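Local coordinates for sugar ABC transporter substrate-binding protein (Treponema pallidum subsp. pallidum, PDB 5U2P), which probably serves as the periplasmic ligand-binding component of an ABC transporter, perhaps for a sugar, although its true ligand is not established, at residues R33-I38 against A85-E90; L37-H42 against Q71-L76; Y102-D107 against H312-R317; T128-L133 against G308-K313. All blocks are in the same frame, centred on the assembly; numbering follows the deposited sequence.

Interactions 1, 2 and 4 lie in the buried interior of one lobe and share its five-stranded sheet, whereas interaction 3 is partly exposed at its margin. Interactions 1 and 2 both use strand 33-39: the first pairs it in parallel with strand 88-92, the second packs one of its faces against helix 72-81, replacing backbone bonds with aliphatic and aromatic contact. Interaction 4 adds the antiparallel outermost strand 131-132 to strand 307-311. Just beyond that strand, interaction 3 is polar, a turn lysine and a water meeting the carbonyls of a helix end. Asp87 joins interaction 1 to interaction 3 by a salt bridge with Arg317 and a hydrogen bond with Ser315.

Interaction 1. Residues R33-I38 against A85-E90; sequences RLSVLI and APDVVE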
# COMPACT_ATOMS: atom_id res chain seq x y z
N ARG A 33 14.42 -15.50 28.30
CA ARG A 33 14.43 -16.16 27.01
C ARG A 33 13.23 -15.68 26.20
O ARG A 33 12.19 -15.31 26.76
CB ARG A 33 14.41 -17.68 27.16
CG ARG A 33 15.57 -18.24 27.96
CD ARG A 33 15.29 -19.67 28.42
NE ARG A 33 14.96 -20.55 27.30
CZ ARG A 33 14.58 -21.82 27.42
NH1 ARG A 33 14.47 -22.37 28.62
NH2 ARG A 33 14.30 -22.54 26.34
N LEU A 34 13.41 -15.67 24.88
CA LEU A 34 12.33 -15.39 23.94
C LEU A 34 12.47 -16.28 22.71
O LEU A 34 13.55 -16.40 22.15
CB LEU A 34 12.34 -13.93 23.50
CG LEU A 34 11.41 -12.90 24.14
CD1 LEU A 34 11.43 -11.64 23.30
CD2 LEU A 34 9.98 -13.41 24.30
N SER A 35 11.37 -16.88 22.29
CA SER A 35 11.34 -17.65 21.07
C SER A 35 10.62 -16.85 20.00
O SER A 35 9.66 -16.13 20.28
CB SER A 35 10.66 -19.01 21.29
OG SER A 35 9.35 -18.84 21.79
N VAL A 36 11.09 -17.02 18.77
CA VAL A 36 10.57 -16.31 17.62
C VAL A 36 10.33 -17.26 16.45
O VAL A 36 11.11 -18.17 16.21
CB VAL A 36 11.54 -15.18 17.19
CG1 VAL A 36 10.98 -14.41 16.01
CG2 VAL A 36 11.80 -14.26 18.36
N LEU A 37 9.23 -17.03 15.73
CA LEU A 37 8.95 -17.73 14.48
C LEU A 37 8.93 -16.70 13.36
O LEU A 37 8.25 -15.68 13.46
CB LEU A 37 7.59 -18.44 14.53
CG LEU A 37 7.32 -19.50 13.47
CD1 LEU A 37 8.04 -20.79 13.82
CD2 LEU A 37 5.82 -19.73 13.33
N ILE A 38 9.65 -16.97 12.28
CA ILE A 38 9.74 -16.02 11.17
C ILE A 38 9.86 -16.73 9.83
O ILE A 38 10.24 -17.90 9.76
CB ILE A 38 10.95 -15.09 11.36
CG1 ILE A 38 10.89 -13.92 10.36
CG2 ILE A 38 12.26 -15.88 11.23
CD1 ILE A 38 12.03 -12.95 10.48
N ALA A 85 3.09 -22.41 19.57
CA ALA A 85 3.69 -21.30 18.82
C ALA A 85 4.70 -20.56 19.68
O ALA A 85 4.51 -20.46 20.90
CB ALA A 85 2.63 -20.33 18.34
N PRO A 86 5.77 -20.05 19.05
CA PRO A 86 6.75 -19.21 19.76
C PRO A 86 6.16 -17.94 20.37
O PRO A 86 5.03 -17.56 20.06
CB PRO A 86 7.77 -18.89 18.67
CG PRO A 86 7.76 -20.11 17.84
CD PRO A 86 6.29 -20.45 17.73
N ASP A 87 6.93 -17.27 21.23
CA ASP A 87 6.44 -16.10 21.96
C ASP A 87 6.14 -14.92 21.02
O ASP A 87 5.20 -14.15 21.25
CB ASP A 87 7.45 -15.65 23.02
CG ASP A 87 7.89 -16.77 23.96
OD1 ASP A 87 7.05 -17.56 24.43
OD2 ASP A 87 9.11 -16.83 24.24
N VAL A 88 7.00 -14.75 20.02
CA VAL A 88 6.86 -13.71 19.01
C VAL A 88 6.77 -14.37 17.64
O VAL A 88 7.58 -15.24 17.33
CB VAL A 88 8.04 -12.72 19.06
CG1 VAL A 88 7.97 -11.72 17.90
CG2 VAL A 88 8.03 -12.02 20.40
N VAL A 89 5.79 -13.97 16.84
CA VAL A 89 5.59 -14.58 15.52
C VAL A 89 5.43 -13.51 14.46
O VAL A 89 4.77 -12.48 14.67
CB VAL A 89 4.38 -15.57 15.52
CG1 VAL A 89 4.64 -16.69 16.50
CG2 VAL A 89 3.06 -14.86 15.86
N GLU A 90 6.04 -13.74 13.30
CA GLU A 90 5.83 -12.90 12.14
C GLU A 90 4.39 -13.05 11.64
O GLU A 90 3.85 -14.16 11.59
CB GLU A 90 6.82 -13.23 11.01
CG GLU A 90 6.58 -12.34 9.80
CD GLU A 90 7.47 -12.64 8.62
OE1 GLU A 90 8.39 -13.47 8.74
OE2 GLU A 90 7.23 -12.03 7.56
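Val36 and Leu37 pair in parallel with Val88 and Val89, joining the first and third strands of a sheet whose 2-1-3-5-4 order matches type II periplasmic binding proteins. Three backbone bonds form the ladder: Val88 N to Ser35 O (3.0 Å), Leu37 N to Val88 O (2.9 Å) and Glu90 N to Leu37 O (2.9 Å). Where the ladder gives out, Asp87 substitutes its side chain. Its OD2 accepts from Ser35 N at 3.0 Å, along a nearly straight N-H (167°) that comes from above the carboxylate plane. Ser35 reciprocates: OG, held between the backbone N and the carbonyl carbon (chi1 57°), accepts from Asp87 N at 2.9 Å and gives OD2 a weak bond. Arg317 completes the carboxylate with a salt bridge to OD2 and Ser315 with a bond to OD1, so the buried charge has a counterion. Pro86, with no N-H to satisfy, suits the loop just before the strand and lays CG on Leu37 CB at 3.7 Å. Buried Glu90 is equally well supplied: OE2 meets His42 and Gln307, while OE1 accepts from Arg39 N and presses within 3.0 Å of Ile38 CG1.

Interaction 2. Residues L37-H42 against Q71-L76; sequences LIREKH and QYPTVL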
# COMPACT_ATOMS: atom_id res chain seq x y z
N LEU A 37 9.23 -17.03 15.73
CA LEU A 37 8.95 -17.73 14.48
C LEU A 37 8.93 -16.70 13.36
O LEU A 37 8.25 -15.68 13.46
CB LEU A 37 7.59 -18.44 14.53
CG LEU A 37 7.32 -19.50 13.47
CD1 LEU A 37 8.04 -20.79 13.82
CD2 LEU A 37 5.82 -19.73 13.33
N ILE A 38 9.65 -16.97 12.28
CA ILE A 38 9.74 -16.02 11.17
C ILE A 38 9.86 -16.73 9.83
O ILE A 38 10.24 -17.90 9.76
CB ILE A 38 10.95 -15.09 11.36
CG1 ILE A 38 10.89 -13.92 10.36
CG2 ILE A 38 12.26 -15.88 11.23
CD1 ILE A 38 12.03 -12.95 10.48
N ARG A 39 9.50 -16.04 8.75
CA ARG A 39 9.67 -16.56 7.40
C ARG A 39 11.15 -16.59 7.05
O ARG A 39 11.89 -15.65 7.34
CB ARG A 39 8.91 -15.71 6.37
CG ARG A 39 7.39 -15.90 6.37
CD ARG A 39 6.74 -15.02 5.31
NE ARG A 39 5.31 -14.79 5.56
CZ ARG A 39 4.31 -15.38 4.89
NH1 ARG A 39 4.55 -16.24 3.91
NH2 ARG A 39 3.06 -15.08 5.21
N GLU A 40 11.57 -17.68 6.43
CA GLU A 40 12.95 -17.87 6.01
C GLU A 40 13.50 -16.64 5.28
O GLU A 40 14.50 -16.07 5.70
CB GLU A 40 13.03 -19.11 5.11
CG GLU A 40 14.43 -19.46 4.62
CD GLU A 40 14.42 -20.69 3.73
OE1 GLU A 40 13.37 -20.98 3.11
OE2 GLU A 40 15.47 -21.37 3.65
N LYS A 41 12.81 -16.21 4.23
CA LYS A 41 13.31 -15.11 3.39
C LYS A 41 13.17 -13.75 4.06
O LYS A 41 13.67 -12.76 3.55
CB LYS A 41 12.59 -15.08 2.04
CG LYS A 41 12.86 -16.29 1.15
CD LYS A 41 12.22 -16.12 -0.22
CE LYS A 41 12.60 -17.25 -1.17
NZ LYS A 41 12.00 -18.54 -0.75
N HIS A 42 12.50 -13.71 5.20
CA HIS A 42 12.32 -12.45 5.92
C HIS A 42 13.28 -12.35 7.11
O HIS A 42 13.32 -11.32 7.79
CB HIS A 42 10.87 -12.30 6.38
CG HIS A 42 9.91 -12.05 5.26
ND1 HIS A 42 8.54 -12.05 5.44
CD2 HIS A 42 10.12 -11.80 3.95
CE1 HIS A 42 7.95 -11.81 4.28
NE2 HIS A 42 8.88 -11.65 3.36
N GLN A 71 5.33 -22.16 3.20
CA GLN A 71 4.79 -23.03 4.24
C GLN A 71 4.40 -22.25 5.49
O GLN A 71 3.71 -22.79 6.36
CB GLN A 71 5.80 -24.11 4.61
CG GLN A 71 6.30 -24.94 3.44
CD GLN A 71 5.52 -26.22 3.26
OE1 GLN A 71 4.30 -26.23 3.34
NE2 GLN A 71 6.24 -27.31 3.01
N TYR A 72 4.86 -21.01 5.59
CA TYR A 72 4.78 -20.28 6.85
C TYR A 72 3.34 -20.12 7.37
O TYR A 72 3.10 -20.37 8.55
CB TYR A 72 5.45 -18.91 6.75
CG TYR A 72 5.42 -18.18 8.07
CD1 TYR A 72 4.45 -17.24 8.35
CD2 TYR A 72 6.36 -18.47 9.05
CE1 TYR A 72 4.41 -16.59 9.57
CE2 TYR A 72 6.34 -17.82 10.27
CZ TYR A 72 5.36 -16.89 10.53
OH TYR A 72 5.34 -16.27 11.77
N PRO A 73 2.40 -19.70 6.51
CA PRO A 73 1.04 -19.52 7.04
C PRO A 73 0.45 -20.83 7.56
O PRO A 73 -0.18 -20.83 8.61
CB PRO A 73 0.26 -19.00 5.83
CG PRO A 73 1.31 -18.38 4.94
CD PRO A 73 2.51 -19.25 5.12
N THR A 74 0.68 -21.92 6.85
CA THR A 74 0.25 -23.25 7.29
C THR A 74 0.85 -23.60 8.65
O THR A 74 0.14 -24.04 9.56
CB THR A 74 0.65 -24.34 6.28
OG1 THR A 74 0.04 -24.07 5.01
CG2 THR A 74 0.21 -25.72 6.76
N VAL A 75 2.16 -23.41 8.78
CA VAL A 75 2.87 -23.74 10.01
C VAL A 75 2.42 -22.87 11.18
O VAL A 75 2.17 -23.39 12.27
CB VAL A 75 4.39 -23.61 9.86
CG1 VAL A 75 5.10 -23.81 11.20
CG2 VAL A 75 4.90 -24.62 8.86
N LEU A 76 2.33 -21.57 10.97
CA LEU A 76 1.90 -20.67 12.05
C LEU A 76 0.50 -21.04 12.55
O LEU A 76 0.27 -21.11 13.76
CB LEU A 76 1.93 -19.23 11.57
CG LEU A 76 1.39 -18.18 12.55
CD1 LEU A 76 2.18 -18.18 13.84
CD2 LEU A 76 1.41 -16.81 11.91
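Leu37 and Arg39 of strand 37-39 hold the ring of Tyr72, the first residue of helix 72-76, in a strand-on-helix packing of the alternating alpha/beta lobe. The helix belongs to the crossover that leads from strand 61-67 to strand 88-92 and runs nearly antiparallel to strand 37-39, at 165°, with the short axes 9.5 Å apart.

Apolar contact comes first. Leu37 points toward the helix, and its CD2 branch meets Tyr72 CE2 at 3.6 Å and Leu76 CD1 at 4.0 Å; the leucine and tyrosine side chains run antiparallel, each passing alongside the other. A flexible, branched aliphatic residue suits this place because one methyl can serve both the ring and the next turn of the helix.

The second kind is CH-pi. Arg39 lays CG over a face of the Tyr72 ring, 3.9 Å from its centroid and 29° off the normal. From there the chain runs extended to NE and carries the guanidinium along the helix start, where Tyr72 CD1 lies over one of its faces; the two planes are 38° apart. NH2 continues to Pro73 CG at 3.7 Å. A long arginine thus lays its CG methylene on the ring and its flat end on Tyr72 and Pro73 at the first turn.

Polar matching is sparse. NE is buried here without a partner in the model, while NH2 has a weak bond to Ser92. The phenol is satisfied chiefly beyond the two segments: Tyr72 OH bonds to Glu90 O, and only weakly to Leu37 O, 3.4 Å away.

Interaction 3. Residues Y102-D107 against H312-R317; sequences YLYFVD and HKKSAR
Lys313, in a type I beta turn from His312 to Ser315, grips the C-terminal end of helix 101-104 through both its backbone and its side chain. The turn itself is closed by Ser315 N to His312 O at 3.0 Å. Lys313 N donates to Tyr104 O at 2.7 Å; the N-H is nearly straight (173°), yet it arrives 42° above the carbonyl plane. The same oxygen also receives a CA-H contact from His312, and CD2 of the His312 ring faces it with its edge at 3.6 Å.

The lysine side chain then runs back along the helix end. With CG opposite the backbone N (chi1 -168°) and the rest extended, it carries NZ to Tyr102 O, 2.7 Å away. A water accepts from NZ at 3.0 Å and donates to Phe105 O at 2.7 Å, so one ammonium group serves two carbonyls, one of them indirectly. Lysine fits such a place: its length spans the gap, and its positive charge would be favoured beside the carbonyl end of a helix. Val106 adds an apolar touch, CG2 on Lys313 CA at 4.0 Å.

Further along, Ser315 OG accepts from Arg317 N at 2.8 Å in an ST turn, leading into Arg317 at the N-cap of helix 318-329. The 312-317 loop thus links strand 307-311 to that helix and rests on the end of helix 101-104. Through their backbones Val106 hydrogen-bonds to Val311 and His312 to Asp87, and the Phe105 side chain is set against Leu80 of helix 72-81 and Val89 and Val91 of strand 88-92.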
# COMPACT_ATOMS: atom_id res chain seq x y z
N TYR A 102 -8.02 -11.88 18.59
CA TYR A 102 -8.49 -11.83 19.97
C TYR A 102 -8.32 -13.20 20.64
O TYR A 102 -8.35 -13.32 21.86
CB TYR A 102 -9.95 -11.35 20.02
CG TYR A 102 -10.04 -9.93 19.48
CD1 TYR A 102 -10.34 -9.69 18.16
CD2 TYR A 102 -9.73 -8.84 20.30
CE1 TYR A 102 -10.39 -8.39 17.66
CE2 TYR A 102 -9.78 -7.55 19.82
CZ TYR A 102 -10.10 -7.33 18.49
OH TYR A 102 -10.13 -6.05 18.00
N LEU A 103 -8.11 -14.22 19.81
CA LEU A 103 -7.78 -15.56 20.27
C LEU A 103 -6.29 -15.79 20.48
O LEU A 103 -5.89 -16.51 21.39
CB LEU A 103 -8.26 -16.61 19.27
CG LEU A 103 -9.30 -17.62 19.74
CD1 LEU A 103 -10.59 -16.90 20.08
CD2 LEU A 103 -9.52 -18.67 18.66
N TYR A 104 -5.48 -15.18 19.61
CA TYR A 104 -4.07 -15.59 19.52
C TYR A 104 -3.03 -14.53 19.83
O TYR A 104 -1.91 -14.90 20.17
CB TYR A 104 -3.79 -16.12 18.12
CG TYR A 104 -4.57 -17.37 17.78
CD1 TYR A 104 -4.40 -18.52 18.53
CD2 TYR A 104 -5.43 -17.40 16.70
CE1 TYR A 104 -5.10 -19.67 18.22
CE2 TYR A 104 -6.13 -18.54 16.39
CZ TYR A 104 -5.95 -19.67 17.15
OH TYR A 104 -6.64 -20.82 16.86
N PHE A 105 -3.37 -13.25 19.68
CA PHE A 105 -2.36 -12.19 19.78
C PHE A 105 -2.62 -11.16 20.87
O PHE A 105 -3.76 -10.83 21.17
CB PHE A 105 -2.22 -11.47 18.45
CG PHE A 105 -1.91 -12.39 17.31
CD1 PHE A 105 -0.90 -13.34 17.43
CD2 PHE A 105 -2.60 -12.31 16.12
CE1 PHE A 105 -0.61 -14.20 16.39
CE2 PHE A 105 -2.32 -13.17 15.07
CZ PHE A 105 -1.32 -14.12 15.21
N VAL A 106 -1.55 -10.60 21.40
CA VAL A 106 -1.67 -9.53 22.38
C VAL A 106 -2.03 -8.21 21.70
O VAL A 106 -1.39 -7.82 20.72
CB VAL A 106 -0.36 -9.35 23.16
CG1 VAL A 106 -0.49 -8.19 24.15
CG2 VAL A 106 0.00 -10.64 23.87
N ASP A 107 -3.05 -7.53 22.23
CA ASP A 107 -3.42 -6.21 21.72
C ASP A 107 -2.38 -5.17 22.12
O ASP A 107 -2.19 -4.90 23.31
CB ASP A 107 -4.82 -5.82 22.24
CG ASP A 107 -5.22 -4.39 21.87
OD1 ASP A 107 -4.56 -3.79 21.00
OD2 ASP A 107 -6.20 -3.86 22.44
N HIS A 312 2.35 -13.88 20.89
CA HIS A 312 1.45 -15.00 21.17
C HIS A 312 0.81 -14.84 22.54
O HIS A 312 1.49 -14.83 23.56
CB HIS A 312 2.23 -16.30 21.09
CG HIS A 312 1.40 -17.54 21.26
ND1 HIS A 312 1.92 -18.70 21.79
CD2 HIS A 312 0.11 -17.81 20.94
CE1 HIS A 312 0.98 -19.63 21.80
NE2 HIS A 312 -0.13 -19.12 21.30
N LYS A 313 -0.51 -14.72 22.53
CA LYS A 313 -1.32 -14.42 23.71
C LYS A 313 -1.15 -15.45 24.81
O LYS A 313 -1.16 -15.10 25.99
CB LYS A 313 -2.79 -14.34 23.29
CG LYS A 313 -3.71 -13.75 24.32
CD LYS A 313 -5.11 -13.51 23.76
CE LYS A 313 -5.99 -12.84 24.80
NZ LYS A 313 -7.33 -12.49 24.27
N LYS A 314 -1.02 -16.71 24.43
CA LYS A 314 -0.92 -17.80 25.40
C LYS A 314 0.51 -18.03 25.87
O LYS A 314 0.77 -18.94 26.66
CB LYS A 314 -1.50 -19.09 24.81
CG LYS A 314 -2.98 -18.97 24.43
CD LYS A 314 -3.58 -20.27 23.89
CE LYS A 314 -4.77 -19.99 22.96
NZ LYS A 314 -5.31 -21.21 22.29
N SER A 315 1.45 -17.20 25.41
CA SER A 315 2.83 -17.30 25.88
C SER A 315 2.94 -17.11 27.39
O SER A 315 2.24 -16.28 27.99
CB SER A 315 3.70 -16.25 25.18
OG SER A 315 4.95 -16.16 25.81
N ALA A 316 3.85 -17.85 28.01
CA ALA A 316 4.15 -17.66 29.42
C ALA A 316 5.11 -16.48 29.63
O ALA A 316 5.47 -16.16 30.76
CB ALA A 316 4.74 -18.93 30.01
N ARG A 317 5.51 -15.84 28.54
CA ARG A 317 6.51 -14.77 28.56
C ARG A 317 5.99 -13.50 27.87
O ARG A 317 6.77 -12.75 27.28
CB ARG A 317 7.80 -15.21 27.88
CG ARG A 317 8.44 -16.49 28.38
CD ARG A 317 9.17 -17.15 27.22
NE ARG A 317 10.19 -18.11 27.61
CZ ARG A 317 10.85 -18.88 26.75
NH1 ARG A 317 10.60 -18.80 25.45
NH2 ARG A 317 11.77 -19.74 27.19
O HOH W 1 -6.19 -10.47 22.30

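Interaction 4. Residues T128-L133 against G308-K313; sequences TFALPL and GLAVHK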
# COMPACT_ATOMS: atom_id res chain seq x y z
N THR A 128 -4.19 -2.48 17.09
CA THR A 128 -2.88 -2.80 16.53
C THR A 128 -2.38 -4.07 17.18
O THR A 128 -2.22 -4.11 18.40
CB THR A 128 -1.86 -1.65 16.79
OG1 THR A 128 -2.30 -0.44 16.15
CG2 THR A 128 -0.47 -2.00 16.27
N PHE A 129 -2.11 -5.11 16.39
CA PHE A 129 -1.71 -6.41 16.94
C PHE A 129 -0.27 -6.84 16.56
O PHE A 129 0.14 -7.96 16.85
CB PHE A 129 -2.70 -7.50 16.48
CG PHE A 129 -3.99 -7.51 17.25
CD1 PHE A 129 -4.04 -8.01 18.54
CD2 PHE A 129 -5.16 -7.01 16.69
CE1 PHE A 129 -5.23 -8.03 19.25
CE2 PHE A 129 -6.34 -7.03 17.40
CZ PHE A 129 -6.37 -7.53 18.68
N ALA A 130 0.51 -5.95 15.95
CA ALA A 130 1.89 -6.29 15.67
C ALA A 130 2.73 -5.02 15.56
O ALA A 130 2.22 -3.95 15.19
CB ALA A 130 2.00 -7.10 14.40
N LEU A 131 4.01 -5.17 15.85
CA LEU A 131 5.00 -4.15 15.50
C LEU A 131 5.39 -4.30 14.03
O LEU A 131 5.97 -5.32 13.65
CB LEU A 131 6.22 -4.27 16.39
CG LEU A 131 7.34 -3.24 16.15
CD1 LEU A 131 8.01 -2.91 17.46
CD2 LEU A 131 8.35 -3.77 15.15
N PRO A 132 5.08 -3.30 13.20
CA PRO A 132 5.35 -3.39 11.77
C PRO A 132 6.79 -3.10 11.42
O PRO A 132 7.41 -2.30 12.11
CB PRO A 132 4.44 -2.33 11.17
CG PRO A 132 4.35 -1.32 12.23
CD PRO A 132 4.41 -2.03 13.53
N LEU A 133 7.29 -3.74 10.37
CA LEU A 133 8.65 -3.50 9.89
C LEU A 133 8.75 -2.38 8.85
O LEU A 133 9.86 -1.92 8.54
CB LEU A 133 9.20 -4.80 9.29
CG LEU A 133 9.16 -5.99 10.23
CD1 LEU A 133 9.79 -7.21 9.56
CD2 LEU A 133 9.83 -5.69 11.57
N GLY A 308 4.89 -7.87 10.15
CA GLY A 308 4.97 -7.43 11.53
C GLY A 308 5.28 -8.56 12.48
O GLY A 308 5.25 -9.72 12.10
N LEU A 309 5.57 -8.20 13.72
CA LEU A 309 5.89 -9.15 14.77
C LEU A 309 4.79 -9.05 15.81
O LEU A 309 4.61 -8.00 16.42
CB LEU A 309 7.25 -8.85 15.40
CG LEU A 309 8.46 -8.92 14.49
CD1 LEU A 309 9.69 -8.41 15.25
CD2 LEU A 309 8.67 -10.33 14.01
N ALA A 310 4.03 -10.13 16.00
CA ALA A 310 3.00 -10.19 17.03
C ALA A 310 3.45 -11.01 18.22
O ALA A 310 4.33 -11.86 18.10
CB ALA A 310 1.70 -10.78 16.46
N VAL A 311 2.80 -10.78 19.36
CA VAL A 311 3.03 -11.58 20.58
C VAL A 311 1.92 -12.63 20.75
O VAL A 311 0.74 -12.31 20.71
CB VAL A 311 3.08 -10.69 21.83
CG1 VAL A 311 3.38 -11.52 23.09
CG2 VAL A 311 4.16 -9.62 21.67
N HIS A 312 2.35 -13.88 20.89
CA HIS A 312 1.45 -15.00 21.17
C HIS A 312 0.81 -14.84 22.54
O HIS A 312 1.49 -14.83 23.56
CB HIS A 312 2.23 -16.30 21.09
CG HIS A 312 1.40 -17.54 21.26
ND1 HIS A 312 1.92 -18.70 21.79
CD2 HIS A 312 0.11 -17.81 20.94
CE1 HIS A 312 0.98 -19.63 21.80
NE2 HIS A 312 -0.13 -19.12 21.30
N LYS A 313 -0.51 -14.72 22.53
CA LYS A 313 -1.32 -14.42 23.71
C LYS A 313 -1.15 -15.45 24.81
O LYS A 313 -1.16 -15.10 25.99
CB LYS A 313 -2.79 -14.34 23.29
CG LYS A 313 -3.71 -13.75 24.32
CD LYS A 313 -5.11 -13.51 23.76
CE LYS A 313 -5.99 -12.84 24.80
NZ LYS A 313 -7.33 -12.49 24.27
O HOH W 2 0.54 -8.99 19.34
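Leu131 and Leu309 form an antiparallel hydrogen-bonded pair that adds strand 131-132 to strand 307-311, at the outer side of the lobe's central sheet. Leu131 N donates to Leu309 O, and Leu309 N returns the bond to Leu131 O, each at 2.9 Å.

The side chain of Leu309 shows how this pairing meets the core. CB lies 4.1 Å from Leu131 O, close to the paired backbone. With CG beside the backbone N (chi1 -61°), the chain turns away from Leu131. Leu309 CD1 approaches Leu133 CD2 only loosely, at 4.6 Å, and CD2 of Leu309 turns to the side of Val88 on the adjoining strand. Leu328 of helix 318-329 also packs on this leucine, whose branched end suits a sheet-helix interface.

Elsewhere Gly308, Ala130 and Ala310 keep the contact small. At Gly308 there is no room for a CB, which would run into Ala130 CB and crowd Leu131 O; its CA comes within 4.1 Å of Pro132 CA. Ala130 CB sits 4.2 Å from Ala310 CB. Pro132 is acceptable because its place in the non-hydrogen-bonded pair asks for no N-H toward Gly308. On the Phe129 side of Ala130 the two chains separate, and a water spans them, donating to Phe129 O at 2.7 Å and accepting from Val311 N at 2.9 Å.

Backbone polarity thus does the joining, directly or through water, while small residues permit the close approach and leucines supply the hydrophobic cover.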